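Local atomic coordinates of acetoin utilization protein (Exiguobacterium sibiricum, PDB entry 2Q04), a protein that probably transfers an acetyl group from acetyl-coenzyme A to an acceptor not yet identified, as a GNAT-type acetyltransferase linked to acetoin utilization. Residues I64-G69 and K114-V119; G74-L79 and G99-A104. All blocks are in the same frame, centred on the assembly; numbering follows the deposited sequence.

In the fold
Contact 1 lays helix 112-121 on strand 62-68, and contact 2 pairs strand 71-79 with strand 95-103; the strands are consecutive, antiparallel members of one sheet. The contact centres are about 9 Å apart, and Ala-66 N to Gly-74 O (2.8 Å) and Ile-64 O to Val-76 N (2.9 Å) are probable hydrogen bonds joining them. Leu-116 belongs to both neighbourhoods, its CD2 packing 3.5 Å from Tyr-75 O. A calcium ion is held by Gly-99 in contact 2, while the Leu-116 side chain lies about 13 Å from a bound calcium. Strand 95-103 leads on to the helix, as in the acetyl-coenzyme A-binding core of GNAT enzymes.

Contact 1 (I64-G69 and K114-V119); sequences IIARQG and KKLLEV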
ATOM      1  N   ILE A  64       5.404  -2.764  -6.666  1.00 56.37           N
ATOM      2  CA  ILE A  64       6.309  -1.726  -7.110  1.00 56.37           C
ATOM      3  C   ILE A  64       7.430  -1.633  -6.078  1.00 56.62           C
ATOM      4  O   ILE A  64       7.173  -1.670  -4.864  1.00 57.00           O
ATOM      5  CB  ILE A  64       5.581  -0.344  -7.253  1.00 56.35           C
ATOM      6  CG1 ILE A  64       4.670  -0.341  -8.498  1.00 55.88           C
ATOM      7  CG2 ILE A  64       6.600   0.801  -7.357  1.00 56.66           C
ATOM      8  CD1 ILE A  64       3.509  -1.326  -8.433  1.00 56.86           C
ATOM      9  N   ILE A  65       8.673  -1.543  -6.557  1.00 56.48           N
ATOM     10  CA  ILE A  65       9.847  -1.612  -5.674  1.00 56.05           C
ATOM     11  C   ILE A  65      10.747  -0.395  -5.789  1.00 55.24           C
ATOM     12  O   ILE A  65      10.791   0.252  -6.823  1.00 55.73           O
ATOM     13  CB  ILE A  65      10.694  -2.854  -5.982  1.00 56.36           C
ATOM     14  CG1 ILE A  65      11.240  -2.792  -7.432  1.00 56.24           C
ATOM     15  CG2 ILE A  65       9.872  -4.119  -5.765  1.00 55.77           C
ATOM     16  CD1 ILE A  65      12.203  -3.890  -7.762  1.00 55.37           C
ATOM     17  N   ALA A  66      11.409  -0.060  -4.682  1.00 54.86           N
ATOM     18  CA  ALA A  66      12.506   0.900  -4.682  1.00 54.61           C
ATOM     19  C   ALA A  66      13.768   0.077  -4.571  1.00 54.67           C
ATOM     20  O   ALA A  66      13.943  -0.672  -3.608  1.00 52.77           O
ATOM     21  CB  ALA A  66      12.388   1.848  -3.530  1.00 54.19           C
ATOM     22  N   ARG A  67      14.650   0.216  -5.559  1.00 55.12           N
ATOM     23  CA  ARG A  67      15.705  -0.748  -5.768  1.00 55.27           C
ATOM     24  C   ARG A  67      17.073  -0.098  -6.031  1.00 55.88           C
ATOM     25  O   ARG A  67      17.165   0.950  -6.664  1.00 55.71           O
ATOM     26  CB  ARG A  67      15.318  -1.647  -6.955  1.00 55.37           C
ATOM     27  CG  ARG A  67      16.327  -2.682  -7.316  1.00 56.03           C
ATOM     28  CD  ARG A  67      15.876  -3.501  -8.536  1.00 55.06           C
ATOM     29  NE  ARG A  67      15.633  -2.670  -9.731  1.00 55.36           N
ATOM     30  CZ  ARG A  67      16.600  -2.113 -10.484  1.00 53.79           C
ATOM     31  NH1 ARG A  67      17.866  -2.194 -10.120  1.00 53.01           N
ATOM     32  NH2 ARG A  67      16.283  -1.416 -11.563  1.00 49.02           N
ATOM     33  N   GLN A  68      18.121  -0.721  -5.487  1.00 56.37           N
ATOM     34  CA  GLN A  68      19.498  -0.385  -5.812  1.00 56.66           C
ATOM     35  C   GLN A  68      20.205  -1.672  -6.166  1.00 56.56           C
ATOM     36  O   GLN A  68      20.415  -2.506  -5.314  1.00 56.65           O
ATOM     37  CB  GLN A  68      20.195   0.272  -4.621  1.00 56.54           C
ATOM     38  CG  GLN A  68      20.011   1.780  -4.533  1.00 58.45           C
ATOM     39  CD  GLN A  68      20.966   2.431  -3.525  1.00 58.24           C
ATOM     40  OE1 GLN A  68      21.388   1.797  -2.547  1.00 60.46           O
ATOM     41  NE2 GLN A  68      21.308   3.697  -3.763  1.00 58.20           N
ATOM     42  N   GLY A  69      20.557  -1.836  -7.439  1.00 57.05           N
ATOM     43  CA  GLY A  69      21.137  -3.091  -7.912  1.00 56.86           C
ATOM     44  C   GLY A  69      20.138  -4.225  -7.739  1.00 56.59           C
ATOM     45  O   GLY A  69      18.990  -4.093  -8.106  1.00 55.96           O
ATOM     46  N   LYS A 114       6.634   8.548  -1.293  1.00 57.25           N
ATOM     47  CA  LYS A 114       5.934   9.415  -2.246  1.00 58.20           C
ATOM     48  C   LYS A 114       6.089   8.903  -3.677  1.00 58.47           C
ATOM     49  O   LYS A 114       5.102   8.756  -4.397  1.00 59.48           O
ATOM     50  CB  LYS A 114       6.468  10.868  -2.155  1.00 58.83           C
ATOM     51  CG  LYS A 114       6.007  11.645  -0.913  1.00 60.36           C
ATOM     52  N   LYS A 115       7.331   8.632  -4.082  1.00 58.15           N
ATOM     53  CA  LYS A 115       7.616   8.173  -5.452  1.00 58.08           C
ATOM     54  C   LYS A 115       7.117   6.784  -5.696  1.00 57.20           C
ATOM     55  O   LYS A 115       6.697   6.454  -6.790  1.00 57.83           O
ATOM     56  CB  LYS A 115       9.110   8.226  -5.743  1.00 57.97           C
ATOM     57  CG  LYS A 115       9.564   9.505  -6.360  1.00 61.59           C
ATOM     58  CD  LYS A 115       9.199   9.577  -7.842  1.00 61.27           C
ATOM     59  CE  LYS A 115       9.767  10.828  -8.486  1.00 63.03           C
ATOM     60  NZ  LYS A 115       9.579  10.833  -9.951  1.00 66.03           N
ATOM     61  N   LEU A 116       7.274   5.936  -4.711  1.00 56.99           N
ATOM     62  CA  LEU A 116       6.751   4.596  -4.780  1.00 56.97           C
ATOM     63  C   LEU A 116       5.268   4.665  -5.165  1.00 57.47           C
ATOM     64  O   LEU A 116       4.811   3.931  -6.044  1.00 57.40           O
ATOM     65  CB  LEU A 116       6.911   3.915  -3.423  1.00 56.78           C
ATOM     66  CG  LEU A 116       7.534   2.525  -3.352  1.00 56.20           C
ATOM     67  CD1 LEU A 116       8.621   2.346  -4.315  1.00 56.12           C
ATOM     68  CD2 LEU A 116       8.046   2.287  -1.933  1.00 57.84           C
ATOM     69  N   LEU A 117       4.535   5.596  -4.541  1.00 57.69           N
ATOM     70  CA  LEU A 117       3.107   5.768  -4.823  1.00 58.47           C
ATOM     71  C   LEU A 117       2.875   6.416  -6.190  1.00 59.52           C
ATOM     72  O   LEU A 117       1.936   6.052  -6.897  1.00 59.79           O
ATOM     73  CB  LEU A 117       2.430   6.610  -3.726  1.00 59.86           C
ATOM     74  CG  LEU A 117       2.290   5.969  -2.322  1.00 58.07           C
ATOM     75  CD1 LEU A 117       1.783   7.005  -1.315  1.00 58.50           C
ATOM     76  CD2 LEU A 117       1.375   4.760  -2.352  1.00 58.13           C
ATOM     77  N   GLU A 118       3.728   7.382  -6.555  1.00 59.51           N
ATOM     78  CA  GLU A 118       3.626   8.051  -7.868  1.00 59.98           C
ATOM     79  C   GLU A 118       3.716   7.043  -9.011  1.00 59.30           C
ATOM     80  O   GLU A 118       2.879   7.029  -9.902  1.00 60.04           O
ATOM     81  CB  GLU A 118       4.735   9.097  -8.040  1.00 60.12           C
ATOM     82  CG  GLU A 118       4.475  10.429  -7.352  1.00 61.90           C
ATOM     83  CD  GLU A 118       5.598  11.452  -7.607  1.00 62.78           C
ATOM     84  OE1 GLU A 118       6.180  11.449  -8.727  1.00 64.71           O
ATOM     85  OE2 GLU A 118       5.888  12.260  -6.693  1.00 69.96           O
ATOM     86  N   VAL A 119       4.765   6.230  -8.989  1.00 58.52           N
ATOM     87  CA  VAL A 119       5.000   5.247 -10.036  1.00 57.97           C
ATOM     88  C   VAL A 119       3.880   4.202 -10.070  1.00 57.94           C
ATOM     89  O   VAL A 119       3.538   3.678 -11.134  1.00 57.58           O
ATOM     90  CB  VAL A 119       6.371   4.544  -9.838  1.00 57.98           C
ATOM     91  CG1 VAL A 119       6.554   3.410 -10.852  1.00 57.10           C
ATOM     92  CG2 VAL A 119       7.497   5.550  -9.957  1.00 58.87           C
TER
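In the layered alpha-beta core of a GNAT domain, Leu-116 anchors helix 112-121 on strand 62-68 by placing its CD1 methyl between Ile-64 and Ala-66. That methyl stands almost straight over the Ile-65 to Ala-66 peptide, 3.7 Å from Ala-66 N. On one flank it meets Ala-66 CB at 3.9 Å, on the other Ile-64 CG2 at 4.0 Å. The leucine CG sits off the usual staggered positions (chi1 -131°), and the end of the side chain comes nearer the strand than its base. The Ile-64 and Leu-116 side chains slide past each other in opposite directions, and Ile-64 CG2, anti to its own backbone N, also touches Leu-116 O at 3.8 Å. This carbonyl is also the acceptor for Ser-120 OG. One helical turn on from Lys-115, Val-119 adds a looser touch, its CG1 4.4 Å from Ile-64 CG2.

No hydrogen bond crosses the interface: it is apolar packing of a helix on a sheet, with strand and helix axes 8.6 Å apart at 138°. The helix probably corresponds to the one that in GNAT relatives follows the pyrophosphate-binding loop. Alternation along the strand turns Ile-64 and Ala-66 to the helix and Ile-65 to the other face, where it meets Tyr-33. Val-76 on the next strand and Ile-21 on strand 19-23 extend the apolar bed, touching Leu-116 and Val-119 respectively. Beyond the packed part, the strand runs into the turn toward strand 71-79; there Arg-67 NH1 donates to Gly-69 O (3.0 Å, 157° at the hydrogen), the acceptor lying close to the guanidinium plane, while NH2 forms a salt bridge with Glu-22.

Contact 2 (G74-L79 and G99-A104); sequences GYVTFL and GAIEVA. With CA (calcium ion), chain G.
Tyr-75 and Glu-102 lie side by side on one face of the sheet, pointing the same way, and meet at their ends: Tyr-75 OH gives a weak hydrogen bond to Glu-102 OE1 at 2.6 Å. The ring also rests against the glutamate stem, CZ 3.6 Å from Glu-102 CB, with ring and carboxylate planes 66° apart. Tyr-75 CG sits between the backbone N and the carbonyl carbon (chi1 63°), and the end of the side chain comes nearer strand 95-103 than its base. The other carboxylate oxygen, OE2, takes the N-H of Ala-41, and Gln-48 NE2 is a weak second partner of the hydroxyl. A phenylalanine here would lack the hydroxyl and would probably leave Glu-102 OE1 without this bond, its carboxylate then steadied less firmly.

Behind the side chains, Tyr-75 N to Glu-102 O (2.9 Å) and Glu-102 N to Tyr-75 O (3.0 Å) make a regular antiparallel hydrogen-bonded pair. On the opposite face, Val-76 CG2 packs on Ile-101 CB at 3.9 Å, and Val-76 also touches Ser-120 of helix 112-121.

At Thr-77 the regular pairing breaks. Its N still donates to Ala-100 O at 2.8 Å, but Ala-100 N turns to Thr-77 OG1 (2.9 Å), and the bond from Gly-99 N to Thr-77 O is weak. Two residues, Gly-99 and Ala-100, thus stand opposite one. Gly-99 O binds calcium at 2.5 Å; three waters and Thr-134 O, on the parallel strand 130-135, are further ligands. This beta bulge in strand 95-103 probably corresponds to the one characteristic of the GNAT fold, which in relatives accompanies the splaying of two parallel strands that admits acetyl-coenzyme A.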
ATOM      1  N   GLY A  74      12.823  -0.904  -0.522  1.00 56.23           N
ATOM      2  CA  GLY A  74      11.492  -0.422  -0.284  1.00 55.41           C
ATOM      3  C   GLY A  74      10.520  -1.029  -1.271  1.00 55.54           C
ATOM      4  O   GLY A  74      10.915  -1.493  -2.335  1.00 54.59           O
ATOM      5  N   TYR A  75       9.242  -1.033  -0.914  1.00 56.46           N
ATOM      6  CA  TYR A  75       8.219  -1.586  -1.777  1.00 56.36           C
ATOM      7  C   TYR A  75       6.841  -1.074  -1.403  1.00 56.83           C
ATOM      8  O   TYR A  75       6.636  -0.527  -0.318  1.00 55.58           O
ATOM      9  CB  TYR A  75       8.223  -3.107  -1.694  1.00 56.37           C
ATOM     10  CG  TYR A  75       7.885  -3.641  -0.313  1.00 57.79           C
ATOM     11  CD1 TYR A  75       6.559  -3.767   0.103  1.00 57.80           C
ATOM     12  CD2 TYR A  75       8.896  -4.026   0.576  1.00 58.65           C
ATOM     13  CE1 TYR A  75       6.246  -4.254   1.370  1.00 58.89           C
ATOM     14  CE2 TYR A  75       8.593  -4.514   1.843  1.00 57.08           C
ATOM     15  CZ  TYR A  75       7.265  -4.627   2.234  1.00 57.95           C
ATOM     16  OH  TYR A  75       6.953  -5.108   3.481  1.00 58.30           O
ATOM     17  N   VAL A  76       5.895  -1.268  -2.312  1.00 57.49           N
ATOM     18  CA  VAL A  76       4.509  -1.010  -2.041  1.00 57.41           C
ATOM     19  C   VAL A  76       3.697  -2.064  -2.772  1.00 56.73           C
ATOM     20  O   VAL A  76       3.992  -2.384  -3.934  1.00 55.35           O
ATOM     21  CB  VAL A  76       4.085   0.423  -2.478  1.00 56.90           C
ATOM     22  CG1 VAL A  76       4.274   0.616  -3.975  1.00 59.81           C
ATOM     23  CG2 VAL A  76       2.645   0.694  -2.080  1.00 59.33           C
ATOM     24  N   THR A  77       2.699  -2.643  -2.075  1.00 56.17           N
ATOM     25  CA  THR A  77       1.943  -3.796  -2.608  1.00 55.69           C
ATOM     26  C   THR A  77       0.492  -3.461  -2.889  1.00 55.30           C
ATOM     27  O   THR A  77      -0.101  -2.621  -2.220  1.00 53.88           O
ATOM     28  CB  THR A  77       1.965  -4.981  -1.632  1.00 54.96           C
ATOM     29  OG1 THR A  77       1.100  -4.708  -0.520  1.00 57.99           O
ATOM     30  CG2 THR A  77       3.369  -5.244  -1.135  1.00 55.53           C
ATOM     31  N   PHE A  78      -0.074  -4.134  -3.899  1.00 55.26           N
ATOM     32  CA  PHE A  78      -1.484  -3.999  -4.232  1.00 54.65           C
ATOM     33  C   PHE A  78      -2.045  -5.346  -4.514  1.00 55.45           C
ATOM     34  O   PHE A  78      -1.421  -6.150  -5.200  1.00 55.99           O
ATOM     35  CB  PHE A  78      -1.676  -3.114  -5.456  1.00 53.54           C
ATOM     36  CG  PHE A  78      -1.195  -1.751  -5.277  1.00 53.28           C
ATOM     37  CD1 PHE A  78      -2.045  -0.756  -4.820  1.00 55.27           C
ATOM     38  CD2 PHE A  78       0.134  -1.428  -5.545  1.00 54.79           C
ATOM     39  CE1 PHE A  78      -1.580   0.546  -4.630  1.00 55.31           C
ATOM     40  CE2 PHE A  78       0.599  -0.139  -5.365  1.00 54.97           C
ATOM     41  CZ  PHE A  78      -0.260   0.852  -4.912  1.00 54.68           C
ATOM     42  N   LEU A  79      -3.228  -5.607  -3.981  1.00 56.06           N
ATOM     43  CA  LEU A  79      -3.928  -6.860  -4.220  1.00 55.91           C
ATOM     44  C   LEU A  79      -5.342  -6.719  -3.723  1.00 56.23           C
ATOM     45  O   LEU A  79      -5.693  -5.699  -3.110  1.00 56.19           O
ATOM     46  CB  LEU A  79      -3.226  -8.026  -3.496  1.00 55.84           C
ATOM     47  CG  LEU A  79      -3.185  -7.987  -1.956  1.00 55.88           C
ATOM     48  CD1 LEU A  79      -2.701  -9.326  -1.413  1.00 55.61           C
ATOM     49  CD2 LEU A  79      -2.304  -6.833  -1.436  1.00 55.58           C
ATOM     50  N   GLY A  99      -1.862  -3.060   0.061  1.00 58.20           N
ATOM     51  CA  GLY A  99      -1.566  -3.917   1.202  1.00 58.52           C
ATOM     52  C   GLY A  99      -0.644  -3.254   2.184  1.00 59.00           C
ATOM     53  O   GLY A  99      -1.027  -2.976   3.315  1.00 57.63           O
ATOM     54  N   ALA A 100       0.573  -2.951   1.731  1.00 60.29           N
ATOM     55  CA  ALA A 100       1.570  -2.344   2.586  1.00 59.44           C
ATOM     56  C   ALA A 100       2.577  -1.516   1.786  1.00 59.32           C
ATOM     57  O   ALA A 100       2.623  -1.576   0.554  1.00 58.58           O
ATOM     58  CB  ALA A 100       2.288  -3.417   3.393  1.00 58.60           C
ATOM     59  N   ILE A 101       3.352  -0.720   2.510  1.00 59.63           N
ATOM     60  CA  ILE A 101       4.397   0.103   1.936  1.00 59.05           C
ATOM     61  C   ILE A 101       5.484   0.241   2.974  1.00 58.52           C
ATOM     62  O   ILE A 101       5.235   0.698   4.073  1.00 58.62           O
ATOM     63  CB  ILE A 101       3.865   1.499   1.534  1.00 58.85           C
ATOM     64  CG1 ILE A 101       4.954   2.316   0.839  1.00 61.24           C
ATOM     65  CG2 ILE A 101       3.346   2.247   2.734  1.00 60.15           C
ATOM     66  CD1 ILE A 101       4.435   3.576   0.198  1.00 59.60           C
ATOM     67  N   GLU A 102       6.667  -0.244   2.653  1.00 58.75           N
ATOM     68  CA  GLU A 102       7.753  -0.260   3.609  1.00 59.36           C
ATOM     69  C   GLU A 102       9.056   0.203   2.962  1.00 58.03           C
ATOM     70  O   GLU A 102       9.293  -0.038   1.799  1.00 57.65           O
ATOM     71  CB  GLU A 102       7.914  -1.674   4.198  1.00 59.91           C
ATOM     72  CG  GLU A 102       8.740  -1.722   5.474  1.00 61.46           C
ATOM     73  CD  GLU A 102       8.819  -3.129   6.087  1.00 60.85           C
ATOM     74  OE1 GLU A 102       8.142  -4.063   5.566  1.00 51.94           O
ATOM     75  OE2 GLU A 102       9.557  -3.293   7.096  1.00 62.22           O
ATOM     76  N   VAL A 103       9.872   0.904   3.739  1.00 57.41           N
ATOM     77  CA  VAL A 103      11.129   1.458   3.255  1.00 57.15           C
ATOM     78  C   VAL A 103      12.181   1.355   4.352  1.00 57.02           C
ATOM     79  O   VAL A 103      11.939   1.771   5.483  1.00 56.73           O
ATOM     80  CB  VAL A 103      10.964   2.950   2.874  1.00 56.92           C
ATOM     81  CG1 VAL A 103      12.313   3.555   2.469  1.00 57.77           C
ATOM     82  CG2 VAL A 103       9.924   3.110   1.756  1.00 57.29           C
ATOM     83  N   ALA A 104      13.353   0.809   4.014  1.00 56.59           N
ATOM     84  CA  ALA A 104      14.441   0.663   4.989  1.00 57.18           C
ATOM     85  C   ALA A 104      14.680   1.976   5.738  1.00 57.27           C
ATOM     86  O   ALA A 104      14.651   3.050   5.146  1.00 57.61           O
ATOM     87  CB  ALA A 104      15.718   0.208   4.297  1.00 57.30           C
TER
HETATM   88 CA    CA G 211      -1.933  -2.085   5.419  1.00 48.61          CA
HETATM   89  O   HOH W   1      -3.988  -1.989   3.748  1.00 40.53           O
HETATM   90  O   HOH W   2      -1.354   0.019   4.337  1.00 30.05           O
HETATM   91  O   HOH W   3      -2.250  -4.364   6.875  1.00 39.98           O